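Local coordinates for hemolysin-related protein (Vibrio cholerae serotype O1, PDB 6MLT) that is a secreted biofilm matrix protein that binds calcium, probably attaches to carbohydrates through a beta-prism lectin domain and probably helps biofilms adhere, at residues Leu318-Gly323 / Asp327-Asn332; Leu371-Thr376 / Val429-Gly434. All coordinates share one frame; numbering follows the deposited sequence.

Contact 1 (Leu318-Gly323 / Asp327-Asn332); sequences LAIRSG and DAIGAN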
ATOM      1  N   LEU A 318     -17.234 -12.110  18.523  1.00 28.88           N
ATOM      2  CA  LEU A 318     -18.686 -12.101  18.589  1.00 26.97           C
ATOM      3  C   LEU A 318     -19.109 -11.454  19.899  1.00 26.31           C
ATOM      4  O   LEU A 318     -18.427 -11.581  20.921  1.00 28.07           O
ATOM      5  CB  LEU A 318     -19.273 -13.518  18.505  1.00 27.89           C
ATOM      6  CG  LEU A 318     -19.236 -14.214  17.143  1.00 30.74           C
ATOM      7  CD1 LEU A 318     -19.634 -15.675  17.300  1.00 32.01           C
ATOM      8  CD2 LEU A 318     -20.141 -13.520  16.148  1.00 32.52           C
ATOM      9  N   ALA A 319     -20.232 -10.750  19.857  1.00 23.42           N
ATOM     10  CA  ALA A 319     -20.837 -10.163  21.043  1.00 23.51           C
ATOM     11  C   ALA A 319     -22.005 -11.032  21.493  1.00 21.23           C
ATOM     12  O   ALA A 319     -22.768 -11.541  20.666  1.00 22.05           O
ATOM     13  CB  ALA A 319     -21.325  -8.746  20.757  1.00 26.14           C
ATOM     14  N   ILE A 320     -22.143 -11.198  22.805  1.00 19.85           N
ATOM     15  CA  ILE A 320     -23.198 -12.029  23.380  1.00 20.67           C
ATOM     16  C   ILE A 320     -23.770 -11.323  24.596  1.00 20.87           C
ATOM     17  O   ILE A 320     -23.021 -10.900  25.483  1.00 22.55           O
ATOM     18  CB  ILE A 320     -22.679 -13.418  23.784  1.00 21.84           C
ATOM     19  CG1 ILE A 320     -22.066 -14.130  22.573  1.00 23.11           C
ATOM     20  CG2 ILE A 320     -23.815 -14.249  24.397  1.00 23.94           C
ATOM     21  CD1 ILE A 320     -21.446 -15.492  22.911  1.00 25.74           C
ATOM     22  N   ARG A 321     -25.094 -11.210  24.652  1.00 19.50           N
ATOM     23  CA  ARG A 321     -25.771 -10.764  25.859  1.00 19.17           C
ATOM     24  C   ARG A 321     -26.433 -11.965  26.509  1.00 18.92           C
ATOM     25  O   ARG A 321     -27.121 -12.746  25.840  1.00 19.16           O
ATOM     26  CB  ARG A 321     -26.790  -9.654  25.576  1.00 19.49           C
ATOM     27  CG  ARG A 321     -26.191  -8.243  25.685  1.00 20.00           C
ATOM     28  CD  ARG A 321     -27.256  -7.141  25.687  1.00 20.52           C
ATOM     29  NE  ARG A 321     -27.738  -6.810  24.345  1.00 22.48           N
ATOM     30  CZ  ARG A 321     -28.846  -7.287  23.786  1.00 22.37           C
ATOM     31  NH1 ARG A 321     -29.621  -8.138  24.437  1.00 20.24           N
ATOM     32  NH2 ARG A 321     -29.183  -6.910  22.555  1.00 21.04           N
ATOM     33  N   SER A 322     -26.199 -12.130  27.808  1.00 19.35           N
ATOM     34  CA  SER A 322     -26.685 -13.310  28.501  1.00 18.89           C
ATOM     35  C   SER A 322     -26.822 -12.993  29.979  1.00 19.19           C
ATOM     36  O   SER A 322     -26.111 -12.143  30.514  1.00 19.60           O
ATOM     37  CB  SER A 322     -25.737 -14.495  28.297  1.00 21.02           C
ATOM     38  OG  SER A 322     -24.473 -14.237  28.887  1.00 19.06           O
ATOM     39  N   GLY A 323     -27.761 -13.684  30.619  1.00 19.95           N
ATOM     40  CA  GLY A 323     -27.901 -13.650  32.059  1.00 20.78           C
ATOM     41  C   GLY A 323     -28.080 -15.062  32.570  1.00 21.76           C
ATOM     42  O   GLY A 323     -27.124 -15.846  32.584  1.00 22.70           O
ATOM     43  N   ASP A 327     -29.321 -14.603  25.599  1.00 21.07           N
ATOM     44  CA  ASP A 327     -30.375 -13.692  25.170  1.00 20.41           C
ATOM     45  C   ASP A 327     -30.190 -13.162  23.760  1.00 18.80           C
ATOM     46  O   ASP A 327     -31.174 -13.042  23.026  1.00 19.03           O
ATOM     47  CB  ASP A 327     -30.472 -12.525  26.150  1.00 23.08           C
ATOM     48  CG  ASP A 327     -30.843 -12.993  27.538  1.00 27.23           C
ATOM     49  OD1 ASP A 327     -31.887 -13.674  27.666  1.00 27.71           O
ATOM     50  OD2 ASP A 327     -30.070 -12.732  28.479  1.00 26.12           O
ATOM     51  N   ALA A 328     -28.964 -12.845  23.354  1.00 18.85           N
ATOM     52  CA  ALA A 328     -28.760 -12.297  22.023  1.00 20.11           C
ATOM     53  C   ALA A 328     -27.315 -12.506  21.601  1.00 21.62           C
ATOM     54  O   ALA A 328     -26.408 -12.572  22.434  1.00 18.73           O
ATOM     55  CB  ALA A 328     -29.117 -10.810  21.965  1.00 19.53           C
ATOM     56  N   ILE A 329     -27.120 -12.608  20.289  1.00 22.19           N
ATOM     57  CA  ILE A 329     -25.805 -12.819  19.698  1.00 19.88           C
ATOM     58  C   ILE A 329     -25.681 -11.898  18.495  1.00 20.03           C
ATOM     59  O   ILE A 329     -26.619 -11.776  17.702  1.00 21.03           O
ATOM     60  CB  ILE A 329     -25.596 -14.288  19.279  1.00 24.30           C
ATOM     61  CG1 ILE A 329     -25.690 -15.206  20.494  1.00 23.66           C
ATOM     62  CG2 ILE A 329     -24.245 -14.459  18.586  1.00 27.09           C
ATOM     63  CD1 ILE A 329     -25.750 -16.681  20.130  1.00 25.46           C
ATOM     64  N   GLY A 330     -24.523 -11.257  18.352  1.00 19.38           N
ATOM     65  CA  GLY A 330     -24.303 -10.392  17.205  1.00 22.61           C
ATOM     66  C   GLY A 330     -22.824 -10.220  16.945  1.00 25.39           C
ATOM     67  O   GLY A 330     -21.979 -10.643  17.735  1.00 27.14           O
ATOM     68  N   ALA A 331     -22.514  -9.604  15.798  1.00 27.69           N
ATOM     69  CA  ALA A 331     -21.122  -9.283  15.507  1.00 30.96           C
ATOM     70  C   ALA A 331     -20.602  -8.214  16.456  1.00 31.19           C
ATOM     71  O   ALA A 331     -19.414  -8.208  16.799  1.00 33.49           O
ATOM     72  CB  ALA A 331     -20.973  -8.829  14.056  1.00 38.01           C
ATOM     73  N   ASN A 332     -21.479  -7.321  16.899  1.00 29.37           N
ATOM     74  CA  ASN A 332     -21.139  -6.297  17.873  1.00 29.19           C
ATOM     75  C   ASN A 332     -22.400  -5.963  18.657  1.00 29.76           C
ATOM     76  O   ASN A 332     -23.492  -6.450  18.353  1.00 30.46           O
ATOM     77  CB  ASN A 332     -20.565  -5.054  17.187  1.00 32.77           C
ATOM     78  CG  ASN A 332     -21.483  -4.516  16.121  1.00 35.85           C
ATOM     79  OD1 ASN A 332     -22.570  -4.019  16.417  1.00 32.55           O
ATOM     80  ND2 ASN A 332     -21.056  -4.615  14.868  1.00 43.03           N
TER
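A beta hairpin of the beta-prism lectin domain pairs the strand of Leu318-Gly323 antiparallel with that of Asp327-Asn332, and on the turn side the pairing ends in a classic beta bulge. Ala319 and Gly330 form a hydrogen-bonded pair: Ala319 N gives to Gly330 O at 2.8 Å, and Gly330 N returns a bond to Ala319 O. The next such pair is Arg321 with Ala328, Arg321 N reaching Ala328 O at 2.9 Å. Asp327 and Ala328 both face Arg321, so Arg321 O is gripped by two donors, Asp327 N at 2.9 Å in the carbonyl plane and Ala328 N at 3.1 Å. Between these pairs, Ile320 and Ile329 are non-hydrogen-bonded partners whose CG1 atoms lie 4.3 Å apart, beta-branched side chains well suited to an extended backbone and a buried face. On the other face, Arg321 bends at chi3 (-81°) and lays one face of its guanidinium over Ala328, with Arg321 NH1 3.7 Å from Ala328 CB; the small methyl lets the flat group pass closely. Arg321 NH1 is held by the carbonyls of Gly339 and Gly341. Strands 336-338 and 343-348 flank the hairpin; Met336 packs on Ala319, Arg321 and Ala328, while Ile320 and Ile329 face strand 370-377, and Ile329 also meets Met410 and Val412 of strand 405-413.

Contact 2 (Leu371-Thr376 / Val429-Gly434); sequences LEMSFT and VQFLVG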
ATOM      1  N   LEU A 371     -29.822 -22.306  26.845  1.00 18.05           N
ATOM      2  CA  LEU A 371     -29.643 -21.915  28.239  1.00 16.82           C
ATOM      3  C   LEU A 371     -28.204 -21.526  28.533  1.00 17.13           C
ATOM      4  O   LEU A 371     -27.961 -20.595  29.309  1.00 19.51           O
ATOM      5  CB  LEU A 371     -30.071 -23.061  29.162  1.00 18.39           C
ATOM      6  CG  LEU A 371     -31.439 -23.662  28.851  1.00 19.32           C
ATOM      7  CD1 LEU A 371     -31.704 -24.872  29.733  1.00 22.78           C
ATOM      8  CD2 LEU A 371     -32.550 -22.626  29.021  1.00 21.06           C
ATOM      9  N   GLU A 372     -27.244 -22.211  27.920  1.00 17.13           N
ATOM     10  CA  GLU A 372     -25.842 -21.939  28.195  1.00 18.44           C
ATOM     11  C   GLU A 372     -24.993 -22.367  27.011  1.00 19.81           C
ATOM     12  O   GLU A 372     -25.310 -23.336  26.313  1.00 20.69           O
ATOM     13  CB  GLU A 372     -25.364 -22.661  29.467  1.00 22.07           C
ATOM     14  CG  GLU A 372     -23.949 -22.268  29.897  1.00 33.10           C
ATOM     15  CD  GLU A 372     -23.318 -23.259  30.839  1.00 57.31           C
ATOM     16  OE1 GLU A 372     -23.670 -23.254  32.037  1.00 67.31           O
ATOM     17  OE2 GLU A 372     -22.467 -24.045  30.374  1.00 67.26           O
ATOM     18  N   MET A 373     -23.910 -21.624  26.793  1.00 17.82           N
ATOM     19  CA  MET A 373     -22.841 -22.046  25.904  1.00 19.38           C
ATOM     20  C   MET A 373     -21.530 -21.896  26.652  1.00 21.56           C
ATOM     21  O   MET A 373     -21.311 -20.890  27.333  1.00 20.14           O
ATOM     22  CB  MET A 373     -22.824 -21.227  24.608  1.00 20.18           C
ATOM     23  CG  MET A 373     -24.078 -21.398  23.768  1.00 22.40           C
ATOM     24  SD  MET A 373     -23.910 -20.630  22.150  1.00 26.47           S
ATOM     25  CE  MET A 373     -23.719 -18.909  22.591  1.00 29.70           C
ATOM     26  N   SER A 374     -20.677 -22.911  26.557  1.00 20.85           N
ATOM     27  CA  SER A 374     -19.361 -22.891  27.185  1.00 22.88           C
ATOM     28  C   SER A 374     -18.312 -23.078  26.099  1.00 24.27           C
ATOM     29  O   SER A 374     -18.246 -24.140  25.467  1.00 26.09           O
ATOM     30  CB  SER A 374     -19.256 -23.972  28.257  1.00 27.18           C
ATOM     31  OG  SER A 374     -18.016 -23.895  28.915  1.00 30.88           O
ATOM     32  N   PHE A 375     -17.505 -22.042  25.876  1.00 23.60           N
ATOM     33  CA  PHE A 375     -16.448 -22.065  24.871  1.00 23.69           C
ATOM     34  C   PHE A 375     -15.148 -22.545  25.506  1.00 26.24           C
ATOM     35  O   PHE A 375     -14.685 -21.966  26.493  1.00 29.93           O
ATOM     36  CB  PHE A 375     -16.238 -20.674  24.271  1.00 23.70           C
ATOM     37  CG  PHE A 375     -17.448 -20.101  23.597  1.00 24.67           C
ATOM     38  CD1 PHE A 375     -18.371 -19.352  24.312  1.00 26.61           C
ATOM     39  CD2 PHE A 375     -17.649 -20.281  22.241  1.00 26.21           C
ATOM     40  CE1 PHE A 375     -19.490 -18.806  23.676  1.00 25.33           C
ATOM     41  CE2 PHE A 375     -18.761 -19.737  21.606  1.00 23.93           C
ATOM     42  CZ  PHE A 375     -19.677 -19.001  22.323  1.00 23.21           C
ATOM     43  N   THR A 376     -14.554 -23.591  24.934  1.00 23.83           N
ATOM     44  CA  THR A 376     -13.207 -24.015  25.298  1.00 27.37           C
ATOM     45  C   THR A 376     -12.225 -23.354  24.338  1.00 30.83           C
ATOM     46  O   THR A 376     -12.356 -23.490  23.116  1.00 30.44           O
ATOM     47  CB  THR A 376     -13.067 -25.537  25.250  1.00 29.84           C
ATOM     48  OG1 THR A 376     -13.958 -26.133  26.195  1.00 29.56           O
ATOM     49  CG2 THR A 376     -11.634 -25.966  25.588  1.00 34.51           C
ATOM     50  N   VAL A 429     -28.996 -22.447  17.916  1.00 22.13           N
ATOM     51  CA  VAL A 429     -27.726 -21.971  17.385  1.00 22.86           C
ATOM     52  C   VAL A 429     -27.094 -23.037  16.504  1.00 24.06           C
ATOM     53  O   VAL A 429     -27.362 -24.234  16.631  1.00 24.81           O
ATOM     54  CB  VAL A 429     -26.726 -21.570  18.495  1.00 27.09           C
ATOM     55  CG1 VAL A 429     -27.243 -20.391  19.274  1.00 32.55           C
ATOM     56  CG2 VAL A 429     -26.455 -22.753  19.419  1.00 25.47           C
ATOM     57  N   GLN A 430     -26.222 -22.573  15.617  1.00 23.95           N
ATOM     58  CA  GLN A 430     -25.459 -23.425  14.723  1.00 26.11           C
ATOM     59  C   GLN A 430     -24.148 -22.713  14.439  1.00 25.67           C
ATOM     60  O   GLN A 430     -24.139 -21.501  14.216  1.00 27.34           O
ATOM     61  CB  GLN A 430     -26.231 -23.705  13.429  1.00 32.12           C
ATOM     62  CG  GLN A 430     -25.470 -24.495  12.381  1.00 34.78           C
ATOM     63  CD  GLN A 430     -26.317 -24.759  11.150  1.00 34.34           C
ATOM     64  OE1 GLN A 430     -27.009 -23.866  10.657  1.00 29.46           O
ATOM     65  NE2 GLN A 430     -26.289 -25.994  10.664  1.00 33.57           N
ATOM     66  N   PHE A 431     -23.051 -23.459  14.466  1.00 26.65           N
ATOM     67  CA  PHE A 431     -21.721 -22.878  14.348  1.00 27.61           C
ATOM     68  C   PHE A 431     -21.194 -23.025  12.929  1.00 28.60           C
ATOM     69  O   PHE A 431     -21.330 -24.086  12.313  1.00 28.39           O
ATOM     70  CB  PHE A 431     -20.761 -23.532  15.337  1.00 25.44           C
ATOM     71  CG  PHE A 431     -21.240 -23.465  16.749  1.00 27.07           C
ATOM     72  CD1 PHE A 431     -21.157 -22.282  17.462  1.00 29.31           C
ATOM     73  CD2 PHE A 431     -21.810 -24.569  17.353  1.00 26.31           C
ATOM     74  CE1 PHE A 431     -21.622 -22.208  18.764  1.00 28.83           C
ATOM     75  CE2 PHE A 431     -22.276 -24.503  18.658  1.00 25.55           C
ATOM     76  CZ  PHE A 431     -22.179 -23.319  19.360  1.00 25.74           C
ATOM     77  N   LEU A 432     -20.585 -21.953  12.428  1.00 27.70           N
ATOM     78  CA  LEU A 432     -20.017 -21.889  11.089  1.00 30.46           C
ATOM     79  C   LEU A 432     -18.499 -21.822  11.193  1.00 29.07           C
ATOM     80  O   LEU A 432     -17.961 -20.995  11.941  1.00 25.96           O
ATOM     81  CB  LEU A 432     -20.546 -20.665  10.341  1.00 32.75           C
ATOM     82  CG  LEU A 432     -22.058 -20.449  10.416  1.00 32.72           C
ATOM     83  CD1 LEU A 432     -22.452 -19.112   9.812  1.00 29.72           C
ATOM     84  CD2 LEU A 432     -22.786 -21.590   9.723  1.00 35.57           C
ATOM     85  N   VAL A 433     -17.812 -22.678  10.434  1.00 28.79           N
ATOM     86  CA  VAL A 433     -16.363 -22.818  10.512  1.00 32.12           C
ATOM     87  C   VAL A 433     -15.769 -22.772   9.105  1.00 35.15           C
ATOM     88  O   VAL A 433     -16.467 -22.928   8.103  1.00 33.92           O
ATOM     89  CB  VAL A 433     -15.949 -24.122  11.222  1.00 32.44           C
ATOM     90  CG1 VAL A 433     -16.490 -24.147  12.656  1.00 33.81           C
ATOM     91  CG2 VAL A 433     -16.445 -25.335  10.444  1.00 32.25           C
ATOM     92  N   GLY A 434     -14.450 -22.584   9.052  1.00 35.94           N
ATOM     93  CA  GLY A 434     -13.733 -22.563   7.789  1.00 37.18           C
ATOM     94  C   GLY A 434     -12.255 -22.823   7.981  1.00 36.74           C
ATOM     95  O   GLY A 434     -11.694 -22.580   9.054  1.00 32.52           O
TER
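Met373 reaches across from Leu371-Thr376 to Val429 and Phe431 of Val429-Gly434, and no hydrogen bond joins the two segments. The aromatic part of the contact is a Met-aromatic interaction: Met373 SD sits at the edge of the Phe431 ring, 5.4 Å from its centroid and 76° off the ring normal. The nearest ring atom is Phe431 CZ, 4.2 Å from Met373 SD, so the sulfur meets the far end of the ring near its plane. An extended chi2 (-171°) carries SD away from the backbone of Met373 and toward the strand of 429-434. The nearest CA atoms of the two segments, those of Met373 and Val429, are 9.8 Å apart, a separation of facing sheets, as expected in a beta-prism, where three antiparallel sheets pack their inner faces around a common core. The aliphatic part is smaller: Val429 CG2 approaches Met373 SD at 4.3 Å, from a side chain shorter than that of Phe431. An unbranched thioether suits the place because its large, polarisable sulfur can touch a methyl and a ring edge together. Phe431 also touches Ile355 and Val357 of strand 352-359, and both Val429 and Phe431 pack on Met410 of strand 405-413.

How the contacts relate
Contact 1 lies within one sheet and contact 2 runs between two others, so together they involve all three sheets of the prism. The hairpin of 318-323 and 327-332 is knit by backbone hydrogen bonds and is only partly buried, with an outer face of small residues, Ala319 and Ala328, crossed by the charged side chain of Arg321; contact 2 is wholly buried and relies on sulfur, aromatic and aliphatic packing. Their centres are about 12 Å apart, and the inner face of the hairpin meets the two strands of contact 2: Ile329 CD1 lies 3.9 Å from Met373 CE and 4.1 Å from Val429 CG1, while Ile320 CD1 lies 3.9 Å from Phe375 CE1. Met373 thus takes part in packing among all three sheets.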